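Long-range contacts in serine protease pet (Escherichia coli, PDB 4OM9), which probably acts as a secreted autotransporter serine protease and enterotoxin of enteroaggregative E. coli, with the cytoskeletal protein alpha-fodrin a likely target: residues V111-G116 / N396-G401; N378-N383 / A632-R637; G421-E426 / K442-D447; S448-T453 / Y471-N476. All coordinates share one frame; numbering follows the deposited sequence.

Contact 1: residues V111-G116 / N396-G401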
loop_
_atom_site.group_PDB
_atom_site.type_symbol
_atom_site.label_atom_id
_atom_site.label_comp_id
_atom_site.label_asym_id
_atom_site.label_seq_id
_atom_site.Cartn_x
_atom_site.Cartn_y
_atom_site.Cartn_z
ATOM N N VAL A 111 18.688 22.441 13.347
ATOM C CA VAL A 111 18.058 21.839 12.181
ATOM C C VAL A 111 16.961 20.846 12.561
ATOM O O VAL A 111 17.186 19.864 13.271
ATOM C CB VAL A 111 19.083 21.142 11.294
ATOM C CG1 VAL A 111 18.376 20.410 10.122
ATOM C CG2 VAL A 111 20.055 22.169 10.773
ATOM N N VAL A 112 15.769 21.102 12.058
ATOM C CA VAL A 112 14.624 20.293 12.416
ATOM C C VAL A 112 14.464 19.083 11.468
ATOM O O VAL A 112 13.979 18.035 11.886
ATOM C CB VAL A 112 13.353 21.182 12.438
ATOM C CG1 VAL A 112 12.096 20.390 12.250
ATOM C CG2 VAL A 112 13.286 21.945 13.740
ATOM N N GLU A 113 14.912 19.213 10.222
ATOM C CA GLU A 113 14.593 18.209 9.170
ATOM C C GLU A 113 15.370 16.899 9.217
ATOM O O GLU A 113 14.860 15.875 8.777
ATOM C CB GLU A 113 14.783 18.815 7.771
ATOM C CG GLU A 113 13.788 19.932 7.423
ATOM C CD GLU A 113 13.946 21.200 8.286
ATOM O OE1 GLU A 113 14.949 21.326 9.031
ATOM O OE2 GLU A 113 13.044 22.064 8.213
ATOM N N THR A 114 16.608 16.922 9.704
ATOM C CA THR A 114 17.429 15.714 9.711
ATOM C C THR A 114 18.207 15.613 11.000
ATOM O O THR A 114 18.498 16.631 11.631
ATOM C CB THR A 114 18.401 15.666 8.508
ATOM O OG1 THR A 114 19.403 14.665 8.736
ATOM C CG2 THR A 114 19.080 17.004 8.287
ATOM N N ARG A 115 18.533 14.393 11.416
ATOM C CA ARG A 115 19.330 14.232 12.627
ATOM C C ARG A 115 20.822 14.320 12.306
ATOM O O ARG A 115 21.662 14.289 13.214
ATOM C CB ARG A 115 19.005 12.923 13.344
ATOM C CG ARG A 115 17.796 13.021 14.285
ATOM C CD ARG A 115 16.507 13.085 13.507
ATOM N NE ARG A 115 16.278 11.826 12.799
ATOM C CZ ARG A 115 15.582 11.693 11.667
ATOM N NH1 ARG A 115 15.034 12.744 11.064
ATOM N NH2 ARG A 115 15.453 10.492 11.125
ATOM N N GLY A 116 21.137 14.460 11.021
ATOM C CA GLY A 116 22.500 14.711 10.578
ATOM C C GLY A 116 23.273 13.450 10.231
ATOM O O GLY A 116 22.836 12.345 10.536
ATOM N N ASN A 396 0.373 27.301 13.856
ATOM C CA ASN A 396 0.661 26.299 12.830
ATOM C C ASN A 396 1.767 25.367 13.284
ATOM O O ASN A 396 2.739 25.823 13.885
ATOM C CB ASN A 396 1.089 26.958 11.520
ATOM C CG ASN A 396 0.004 27.811 10.925
ATOM O OD1 ASN A 396 -0.948 27.295 10.350
ATOM N ND2 ASN A 396 0.133 29.130 11.067
ATOM N N ILE A 397 1.636 24.075 12.973
ATOM C CA ILE A 397 2.669 23.099 13.286
ATOM C C ILE A 397 3.273 22.451 12.027
ATOM O O ILE A 397 2.540 22.038 11.112
ATOM C CB ILE A 397 2.116 22.012 14.204
ATOM C CG1 ILE A 397 1.640 22.636 15.510
ATOM C CG2 ILE A 397 3.169 20.928 14.460
ATOM C CD1 ILE A 397 0.822 21.722 16.375
ATOM N N TYR A 398 4.607 22.366 11.991
ATOM C CA TYR A 398 5.344 21.735 10.894
ATOM C C TYR A 398 6.096 20.540 11.443
ATOM O O TYR A 398 6.897 20.667 12.366
ATOM C CB TYR A 398 6.269 22.750 10.240
ATOM C CG TYR A 398 7.405 22.298 9.319
ATOM C CD1 TYR A 398 8.665 22.017 9.837
ATOM C CD2 TYR A 398 7.249 22.291 7.921
ATOM C CE1 TYR A 398 9.724 21.688 9.005
ATOM C CE2 TYR A 398 8.302 21.941 7.071
ATOM C CZ TYR A 398 9.544 21.646 7.630
ATOM O OH TYR A 398 10.624 21.327 6.850
ATOM N N VAL A 399 5.769 19.366 10.910
ATOM C CA VAL A 399 6.343 18.111 11.362
ATOM C C VAL A 399 7.260 17.576 10.274
ATOM O O VAL A 399 6.815 17.334 9.143
ATOM C CB VAL A 399 5.253 17.099 11.689
ATOM C CG1 VAL A 399 5.830 15.860 12.367
ATOM C CG2 VAL A 399 4.193 17.768 12.565
ATOM N N ALA A 400 8.535 17.413 10.602
ATOM C CA ALA A 400 9.514 16.985 9.605
ATOM C C ALA A 400 10.417 15.839 10.068
ATOM O O ALA A 400 10.700 15.684 11.261
ATOM C CB ALA A 400 10.376 18.174 9.182
ATOM N N GLY A 401 10.836 15.013 9.109
ATOM C CA GLY A 401 12.040 14.220 9.280
ATOM C C GLY A 401 11.843 12.794 9.719
ATOM O O GLY A 401 12.774 11.983 9.650
#
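E113 and Y398 meet through a hydrogen bond in which the phenol OH of Y398 donates to OE2 of E113 at 2.9 Å, using the anti lone pair of that oxygen. The side chains cross at about a right angle, with carboxylate and ring planes 53° apart. A bend in the glutamate chain (chi2 66°) swings CD toward the phenol. The carboxylate has further partners: Y90 OH binds OE1 and T88 OG1 binds OE2, while S87 N reaches Y398 OH. A second polar link comes from R115, whose NH1 donates to G401 O at 2.8 Å from well above the carbonyl plane, 50° out of it.

Between these bonds the packing is close. G401 CA lies 3.3 Å from E113 O; a CB here would fall only 2.6 Å from that oxygen, so glycine fits the place, as it does a positive phi. V112 brings CG1 to the rim of the Y398 ring, 4.2 Å from CE1, and the same methyl touches A400 CB, a small group that lets the loop and strand come close. The loop 111-116 follows strand 102-107 of the protease-like domain, whereas 396-401 lies on the parallel beta-helix. Hydroxyls of Y398, Y90 and T88 surround the E113 carboxylate, so its charge is probably stabilised by neutral groups, giving the two domains a directional polar join.

Contact 2: residues N378-N383 / A632-R637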
loop_
_atom_site.group_PDB
_atom_site.type_symbol
_atom_site.label_atom_id
_atom_site.label_comp_id
_atom_site.label_asym_id
_atom_site.label_seq_id
_atom_site.Cartn_x
_atom_site.Cartn_y
_atom_site.Cartn_z
ATOM N N ASN A 378 4.456 29.608 15.695
ATOM C CA ASN A 378 4.556 28.372 14.926
ATOM C C ASN A 378 5.559 27.409 15.522
ATOM O O ASN A 378 6.538 27.814 16.142
ATOM C CB ASN A 378 4.911 28.670 13.465
ATOM C CG ASN A 378 3.845 29.516 12.773
ATOM O OD1 ASN A 378 2.693 29.585 13.231
ATOM N ND2 ASN A 378 4.221 30.168 11.674
ATOM N N LEU A 379 5.270 26.127 15.368
ATOM C CA LEU A 379 6.158 25.087 15.817
ATOM C C LEU A 379 6.798 24.392 14.608
ATOM O O LEU A 379 6.132 24.135 13.606
ATOM C CB LEU A 379 5.397 24.075 16.674
ATOM C CG LEU A 379 6.216 22.819 16.985
ATOM C CD1 LEU A 379 7.324 23.147 17.967
ATOM C CD2 LEU A 379 5.368 21.673 17.498
ATOM N N LYS A 380 8.091 24.114 14.704
ATOM C CA LYS A 380 8.760 23.212 13.769
ATOM C C LYS A 380 9.428 22.103 14.563
ATOM O O LYS A 380 10.374 22.361 15.296
ATOM C CB LYS A 380 9.775 23.957 12.913
ATOM C CG LYS A 380 9.126 24.906 11.927
ATOM C CD LYS A 380 10.073 25.341 10.838
ATOM C CE LYS A 380 9.337 26.183 9.806
ATOM N NZ LYS A 380 10.124 26.453 8.555
ATOM N N THR A 381 8.927 20.876 14.444
ATOM C CA THR A 381 9.460 19.780 15.240
ATOM C C THR A 381 9.922 18.594 14.367
ATOM O O THR A 381 9.317 18.291 13.333
ATOM C CB THR A 381 8.425 19.305 16.298
ATOM O OG1 THR A 381 8.971 18.214 17.043
ATOM C CG2 THR A 381 7.105 18.870 15.664
ATOM N N GLY A 382 11.017 17.953 14.779
ATOM C CA GLY A 382 11.611 16.876 14.020
ATOM C C GLY A 382 11.937 15.621 14.811
ATOM O O GLY A 382 12.499 14.679 14.270
ATOM N N ASN A 383 11.571 15.580 16.081
ATOM C CA ASN A 383 11.984 14.463 16.915
ATOM C C ASN A 383 11.281 14.491 18.271
ATOM O O ASN A 383 10.820 15.541 18.720
ATOM C CB ASN A 383 13.519 14.485 17.107
ATOM C CG ASN A 383 14.069 13.141 17.504
ATOM O OD1 ASN A 383 13.324 12.171 17.562
ATOM N ND2 ASN A 383 15.366 13.064 17.770
ATOM N N ALA A 632 7.150 28.478 4.142
ATOM C CA ALA A 632 7.857 28.276 5.388
ATOM C C ALA A 632 7.492 26.947 6.016
ATOM O O ALA A 632 7.913 26.655 7.129
ATOM C CB ALA A 632 7.535 29.398 6.345
ATOM N N GLY A 633 6.670 26.158 5.324
ATOM C CA GLY A 633 6.251 24.864 5.845
ATOM C C GLY A 633 4.860 24.831 6.465
ATOM O O GLY A 633 4.540 23.973 7.283
ATOM N N PHE A 634 4.027 25.769 6.056
ATOM C CA PHE A 634 2.689 25.936 6.643
ATOM C C PHE A 634 1.706 26.205 5.539
ATOM O O PHE A 634 0.684 26.829 5.742
ATOM C CB PHE A 634 2.682 27.087 7.642
ATOM C CG PHE A 634 3.800 27.019 8.644
ATOM C CD1 PHE A 634 3.813 26.035 9.614
ATOM C CD2 PHE A 634 4.825 27.946 8.627
ATOM C CE1 PHE A 634 4.822 25.971 10.543
ATOM C CE2 PHE A 634 5.838 27.886 9.554
ATOM C CZ PHE A 634 5.841 26.893 10.509
ATOM N N THR A 635 2.086 25.802 4.343
ATOM C CA THR A 635 1.212 25.892 3.197
ATOM C C THR A 635 1.298 24.553 2.463
ATOM O O THR A 635 2.336 23.887 2.479
ATOM C CB THR A 635 1.603 27.085 2.298
ATOM O OG1 THR A 635 1.121 28.293 2.903
ATOM C CG2 THR A 635 0.968 26.958 0.920
ATOM N N PHE A 636 0.198 24.156 1.846
ATOM C CA PHE A 636 0.066 22.834 1.256
ATOM C C PHE A 636 -0.452 22.947 -0.158
ATOM O O PHE A 636 -1.374 23.718 -0.425
ATOM C CB PHE A 636 -0.866 21.991 2.109
ATOM C CG PHE A 636 -1.218 20.666 1.521
ATOM C CD1 PHE A 636 -0.421 19.552 1.754
ATOM C CD2 PHE A 636 -2.373 20.523 0.770
ATOM C CE1 PHE A 636 -0.781 18.324 1.235
ATOM C CE2 PHE A 636 -2.731 19.294 0.242
ATOM C CZ PHE A 636 -1.942 18.195 0.474
ATOM N N ARG A 637 0.156 22.174 -1.052
ATOM C CA ARG A 637 -0.210 22.144 -2.461
ATOM C C ARG A 637 -0.594 20.711 -2.840
ATOM O O ARG A 637 -0.043 19.744 -2.296
ATOM C CB ARG A 637 0.955 22.662 -3.327
ATOM C CG ARG A 637 1.879 21.557 -3.870
ATOM C CD ARG A 637 3.380 21.729 -3.623
ATOM N NE ARG A 637 4.053 22.498 -4.669
ATOM C CZ ARG A 637 5.361 22.450 -4.931
ATOM N NH1 ARG A 637 6.167 21.643 -4.253
ATOM N NH2 ARG A 637 5.863 23.206 -5.893
#
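F634 lays its ring against the N378-K380 part of the strand, and this is the close-packed half of the contact. N378 comes over one face: its ND2 stands 3.5 Å above the ring plane, offset toward the rim, and its CB is 3.6 Å from F634 CZ. The amide suits the place because ND2 can lie over the ring while OD1 accepts a weak hydrogen bond from N396 N. At the ring edge, in plane, lies L379 O, 3.8 Å from F634 CE1. K380 passes the ring with its methylenes, CE at 3.6 Å from F634 CZ, and then ends in a charge: the chain, extended beyond CG, carries NZ to A632 O, a hydrogen bond of 2.6 Å. NZ also binds T88 OG1 and forms a cation-pi contact with Y398, so lysine serves both the apolar ring and the polar group beyond it.

Residues 632-634 lie in the turn joining strands 629-630 and 635-636, a short antiparallel hairpin folded back over the parallel beta-helix. G633 takes a positive phi (101°) there, a conformation that glycine adopts easily.

Away from the ring the contact thins. Backbones stay far apart, 8.5 Å between the CA atoms of K380 and G633. A632 is exposed, offering a small CB at the margin.

Contact 3: residues G421-E426 / K442-D447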
loop_
_atom_site.group_PDB
_atom_site.type_symbol
_atom_site.label_atom_id
_atom_site.label_comp_id
_atom_site.label_asym_id
_atom_site.label_seq_id
_atom_site.Cartn_x
_atom_site.Cartn_y
_atom_site.Cartn_z
ATOM N N GLY A 421 -4.152 23.450 10.940
ATOM C CA GLY A 421 -2.870 24.048 11.247
ATOM C C GLY A 421 -1.722 23.095 11.530
ATOM O O GLY A 421 -0.847 23.423 12.324
ATOM N N ILE A 422 -1.716 21.927 10.888
ATOM C CA ILE A 422 -0.574 21.035 11.001
ATOM C C ILE A 422 -0.179 20.472 9.623
ATOM O O ILE A 422 -1.011 20.218 8.735
ATOM C CB ILE A 422 -0.848 19.913 12.042
ATOM C CG1 ILE A 422 0.401 19.040 12.243
ATOM C CG2 ILE A 422 -2.100 19.101 11.690
ATOM C CD1 ILE A 422 0.409 18.236 13.527
ATOM N N PHE A 423 1.123 20.347 9.434
ATOM C CA PHE A 423 1.698 20.105 8.124
ATOM C C PHE A 423 2.850 19.157 8.335
ATOM O O PHE A 423 3.623 19.323 9.277
ATOM C CB PHE A 423 2.156 21.414 7.460
ATOM C CG PHE A 423 1.065 22.450 7.359
ATOM C CD1 PHE A 423 0.753 23.266 8.449
ATOM C CD2 PHE A 423 0.330 22.594 6.185
ATOM C CE1 PHE A 423 -0.280 24.197 8.369
ATOM C CE2 PHE A 423 -0.701 23.524 6.098
ATOM C CZ PHE A 423 -1.003 24.325 7.188
ATOM N N PHE A 424 2.934 18.147 7.474
ATOM C CA PHE A 424 3.926 17.104 7.595
ATOM C C PHE A 424 4.729 17.066 6.315
ATOM O O PHE A 424 4.174 16.678 5.297
ATOM C CB PHE A 424 3.281 15.736 7.809
ATOM C CG PHE A 424 2.183 15.698 8.855
ATOM C CD1 PHE A 424 0.908 16.150 8.566
ATOM C CD2 PHE A 424 2.416 15.130 10.097
ATOM C CE1 PHE A 424 -0.098 16.102 9.529
ATOM C CE2 PHE A 424 1.404 15.057 11.059
ATOM C CZ PHE A 424 0.155 15.555 10.784
ATOM N N THR A 425 6.005 17.488 6.339
ATOM C CA THR A 425 6.846 17.327 5.154
ATOM C C THR A 425 7.393 15.933 5.053
ATOM O O THR A 425 6.928 15.018 5.717
ATOM C CB THR A 425 8.098 18.216 5.112
ATOM O OG1 THR A 425 8.324 18.830 6.378
ATOM C CG2 THR A 425 8.048 19.228 3.994
ATOM N N GLU A 426 8.455 15.843 4.254
ATOM C CA GLU A 426 9.160 14.618 3.931
ATOM C C GLU A 426 9.411 13.807 5.190
ATOM O O GLU A 426 9.930 14.336 6.179
ATOM C CB GLU A 426 10.484 14.953 3.213
ATOM C CG GLU A 426 11.141 13.788 2.459
ATOM C CD GLU A 426 12.463 14.188 1.780
ATOM O OE1 GLU A 426 12.519 14.174 0.535
ATOM O OE2 GLU A 426 13.442 14.517 2.496
ATOM N N LYS A 442 -8.961 18.776 5.186
ATOM C CA LYS A 442 -7.866 18.079 4.497
ATOM C C LYS A 442 -6.666 17.884 5.436
ATOM O O LYS A 442 -6.291 18.810 6.157
ATOM C CB LYS A 442 -7.412 18.855 3.252
ATOM C CG LYS A 442 -8.282 18.655 2.028
ATOM C CD LYS A 442 -7.735 19.376 0.801
ATOM C CE LYS A 442 -7.970 20.882 0.865
ATOM N NZ LYS A 442 -7.921 21.497 -0.495
ATOM N N ILE A 443 -6.075 16.688 5.447
ATOM C CA ILE A 443 -4.807 16.515 6.150
ATOM C C ILE A 443 -3.654 16.880 5.227
ATOM O O ILE A 443 -3.546 16.326 4.130
ATOM C CB ILE A 443 -4.570 15.088 6.629
ATOM C CG1 ILE A 443 -5.715 14.605 7.491
ATOM C CG2 ILE A 443 -3.253 15.016 7.391
ATOM C CD1 ILE A 443 -6.011 13.088 7.296
ATOM N N ALA A 444 -2.790 17.792 5.664
ATOM C CA ALA A 444 -1.668 18.206 4.833
ATOM C C ALA A 444 -0.420 17.342 5.059
ATOM O O ALA A 444 0.516 17.733 5.781
ATOM C CB ALA A 444 -1.350 19.661 5.066
ATOM N N ALA A 445 -0.410 16.180 4.394
ATOM C CA ALA A 445 0.633 15.176 4.537
ATOM C C ALA A 445 1.268 14.986 3.192
ATOM O O ALA A 445 0.531 14.903 2.216
ATOM C CB ALA A 445 0.041 13.874 5.049
ATOM N N THR A 446 2.608 14.950 3.101
ATOM C CA THR A 446 3.233 14.739 1.786
ATOM C C THR A 446 3.458 13.278 1.483
ATOM O O THR A 446 3.477 12.906 0.335
ATOM C CB THR A 446 4.603 15.465 1.611
ATOM O OG1 THR A 446 5.591 14.926 2.509
ATOM C CG2 THR A 446 4.449 16.877 1.926
ATOM N N ASP A 447 3.632 12.455 2.503
ATOM C CA ASP A 447 3.957 11.061 2.258
ATOM C C ASP A 447 3.564 10.126 3.396
ATOM O O ASP A 447 3.153 10.550 4.457
ATOM C CB ASP A 447 5.470 10.902 1.960
ATOM C CG ASP A 447 6.363 11.321 3.143
ATOM O OD1 ASP A 447 6.033 10.973 4.296
ATOM O OD2 ASP A 447 7.416 11.963 2.914
HETATM O O HOH W 1 -3.195 18.893 8.325
#
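F424 and A444 are joined by backbone and ring alike. From CB, which lies 4.0 Å from A444 O, the side chain leaves with CG beside its own backbone N (chi1 -47°). Beyond CG, CD1 comes within 3.2 Å of A444 O, which sits at the ring edge. CE1, farther out, reaches CG2 of I443 at 4.0 Å, the two side chains crossing obliquely. A445 CB also touches the ring, at CD1, and V399 and T450 pack on other parts of F424. A flat, wholly apolar group suits this buried position.

In the backbone, F424 N donates to A444 O at 3.0 Å, and T446 N donates to F424 O. The segments run parallel, 11° apart, as neighbouring turns of the right-handed parallel beta-helix characteristic of autotransporter passenger domains. Pairing is incomplete at the start: A444 is the centre of an inverse gamma turn, and one water spans the strands, donating to I422 O and accepting from A444 N at 2.9 Å.

F423 and A444 face the other side of the sheet. F423 CD2 touches A444 CB at 3.6 Å, and this small methyl is also where F636 rests; I629 lies against F423. Past the strands, T446 sets CG2 3.4 Å from F424 O. D447 brings OD2 to 3.3 Å from E426 CA, while its carboxylate binds the backbone N atoms of G449 (through OD1) and N427 (through OD2).

Contact 4: residues S448-T453 / Y471-N476; sequences SGTTIT and YIYHGN
Y473 and I452 meet obliquely, CD1 of the isoleucine 4.2 Å from CZ of a ring that has G475 N over the centre of one face, 3.4 Å above the plane. At the edge of the same ring, in plane, is N476 O, at a step between successive turns of the parallel beta-helix. The second flat group is the amide of N476: T451 OG1 lies in its plane and receives a nearly straight hydrogen bond from ND2 (171°), whereas S448 O, which ND2 also reaches, at 2.8 Å, lies tilted 20° out of it. OD1 of N476 is taken by D501 N, so each end of the amide has work to do, as an asparagine can offer.

Strand 451-453 lies beside strand 476-477, with T451 and N476 side by side. N476 N donates to T450 O at 2.6 Å, and T451 CG2 packs on N476 CB. G475 fits the bend before that strand, since a CB would fall 2.6 Å from Y473 OH and press on T450 O. On the far side of the bend H474 turns away to bind D622 and to meet the ring of H519.

CG of Y473 is anti to the backbone N (chi1 176°), and the ring beyond it carries OH within 3.6 Å of I452 CG1. That hydroxyl donates to N476 O at 2.6 Å, while I452 N reaches the same oxygen from the opposite face of its plane.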
loop_
_atom_site.group_PDB
_atom_site.type_symbol
_atom_site.label_atom_id
_atom_site.label_comp_id
_atom_site.label_asym_id
_atom_site.label_seq_id
_atom_site.Cartn_x
_atom_site.Cartn_y
_atom_site.Cartn_z
ATOM N N SER A 448 3.766 8.841 3.166
ATOM C CA SER A 448 3.339 7.819 4.098
ATOM C C SER A 448 4.265 7.677 5.280
ATOM O O SER A 448 4.178 6.691 6.015
ATOM C CB SER A 448 3.229 6.481 3.376
ATOM O OG SER A 448 4.446 6.181 2.749
ATOM N N GLY A 449 5.178 8.633 5.440
ATOM C CA GLY A 449 5.919 8.768 6.680
ATOM C C GLY A 449 5.014 9.313 7.786
ATOM O O GLY A 449 5.322 9.172 8.971
ATOM N N THR A 450 3.903 9.932 7.388
ATOM C CA THR A 450 2.922 10.481 8.317
ATOM C C THR A 450 1.884 9.440 8.755
ATOM O O THR A 450 1.324 8.706 7.927
ATOM C CB THR A 450 2.169 11.684 7.689
ATOM O OG1 THR A 450 3.094 12.739 7.417
ATOM C CG2 THR A 450 1.071 12.192 8.607
ATOM N N THR A 451 1.628 9.384 10.057
ATOM C CA THR A 451 0.565 8.551 10.577
ATOM C C THR A 451 -0.250 9.328 11.614
ATOM O O THR A 451 0.295 10.069 12.455
ATOM C CB THR A 451 1.108 7.268 11.213
ATOM O OG1 THR A 451 2.007 6.628 10.298
ATOM C CG2 THR A 451 -0.046 6.311 11.561
ATOM N N ILE A 452 -1.565 9.182 11.518
ATOM C CA ILE A 452 -2.476 9.711 12.522
ATOM C C ILE A 452 -2.929 8.525 13.316
ATOM O O ILE A 452 -3.397 7.549 12.752
ATOM C CB ILE A 452 -3.652 10.454 11.891
ATOM C CG1 ILE A 452 -3.129 11.708 11.173
ATOM C CG2 ILE A 452 -4.716 10.783 12.942
ATOM C CD1 ILE A 452 -4.176 12.478 10.384
ATOM N N THR A 453 -2.734 8.582 14.621
ATOM C CA THR A 453 -3.001 7.436 15.476
ATOM C C THR A 453 -3.790 7.821 16.720
ATOM O O THR A 453 -4.175 8.977 16.902
ATOM C CB THR A 453 -1.691 6.761 15.922
ATOM O OG1 THR A 453 -2.000 5.489 16.506
ATOM C CG2 THR A 453 -0.942 7.653 16.968
ATOM N N TYR A 471 -9.305 14.892 -3.076
ATOM C CA TYR A 471 -8.195 15.068 -2.166
ATOM C C TYR A 471 -7.580 13.706 -1.851
ATOM O O TYR A 471 -8.300 12.709 -1.652
ATOM C CB TYR A 471 -8.633 15.781 -0.876
ATOM C CG TYR A 471 -7.706 15.461 0.271
ATOM C CD1 TYR A 471 -6.452 16.062 0.381
ATOM C CD2 TYR A 471 -8.066 14.527 1.224
ATOM C CE1 TYR A 471 -5.588 15.736 1.426
ATOM C CE2 TYR A 471 -7.225 14.209 2.258
ATOM C CZ TYR A 471 -5.989 14.810 2.359
ATOM O OH TYR A 471 -5.175 14.449 3.405
ATOM N N ILE A 472 -6.251 13.647 -1.835
ATOM C CA ILE A 472 -5.582 12.402 -1.487
ATOM C C ILE A 472 -4.820 12.530 -0.169
ATOM O O ILE A 472 -3.972 13.392 -0.030
ATOM C CB ILE A 472 -4.611 11.943 -2.587
ATOM C CG1 ILE A 472 -5.294 12.010 -3.953
ATOM C CG2 ILE A 472 -4.122 10.530 -2.292
ATOM C CD1 ILE A 472 -4.451 11.454 -5.108
ATOM N N TYR A 473 -5.147 11.666 0.789
ATOM C CA TYR A 473 -4.364 11.543 2.006
ATOM C C TYR A 473 -3.266 10.539 1.716
ATOM O O TYR A 473 -3.556 9.365 1.419
ATOM C CB TYR A 473 -5.230 11.105 3.193
ATOM C CG TYR A 473 -4.453 10.868 4.474
ATOM C CD1 TYR A 473 -3.583 11.847 4.985
ATOM C CD2 TYR A 473 -4.604 9.680 5.192
ATOM C CE1 TYR A 473 -2.876 11.632 6.157
ATOM C CE2 TYR A 473 -3.902 9.453 6.362
ATOM C CZ TYR A 473 -3.043 10.434 6.848
ATOM O OH TYR A 473 -2.335 10.204 8.013
ATOM N N HIS A 474 -2.018 11.017 1.742
ATOM C CA HIS A 474 -0.847 10.193 1.493
ATOM C C HIS A 474 -0.362 9.472 2.759
ATOM O O HIS A 474 0.483 8.585 2.681
ATOM C CB HIS A 474 0.303 11.039 0.944
ATOM C CG HIS A 474 0.127 11.513 -0.475
ATOM N ND1 HIS A 474 -0.061 10.656 -1.543
ATOM C CD2 HIS A 474 0.213 12.762 -1.000
ATOM C CE1 HIS A 474 -0.132 11.364 -2.663
ATOM N NE2 HIS A 474 0.033 12.638 -2.360
ATOM N N GLY A 475 -0.860 9.871 3.930
ATOM C CA GLY A 475 -0.366 9.330 5.192
ATOM C C GLY A 475 -1.103 8.086 5.673
ATOM O O GLY A 475 -1.935 7.520 4.949
ATOM N N ASN A 476 -0.829 7.660 6.905
ATOM C CA ASN A 476 -1.488 6.468 7.430
ATOM C C ASN A 476 -2.462 6.729 8.590
ATOM O O ASN A 476 -2.584 7.848 9.091
ATOM C CB ASN A 476 -0.453 5.444 7.884
ATOM C CG ASN A 476 0.680 5.294 6.903
ATOM O OD1 ASN A 476 0.479 4.838 5.778
ATOM N ND2 ASN A 476 1.892 5.680 7.325
#

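From the N terminus, residues 111-116 of the protease-like domain pair with 396-401, so contact 1 closes a loop of 279 residues and ties that domain to the beta-helix. Contact 2 opens inside this loop, at 378-383, but closes only at 632-637; the two therefore cross. Contact 3 and then contact 4 follow in series after contact 1 has closed, both nested inside contact 2 and each closing a short loop from one beta-helix turn to the next. Strands 379-381, 397-399, 422-424 and 444-445 are consecutive neighbours in one parallel sheet, linking contacts 1 to 3, and the 629-636 hairpin crosses over it. Contact 4 joins strand 451-453 to strand 476-477 on another face of the beta-helix.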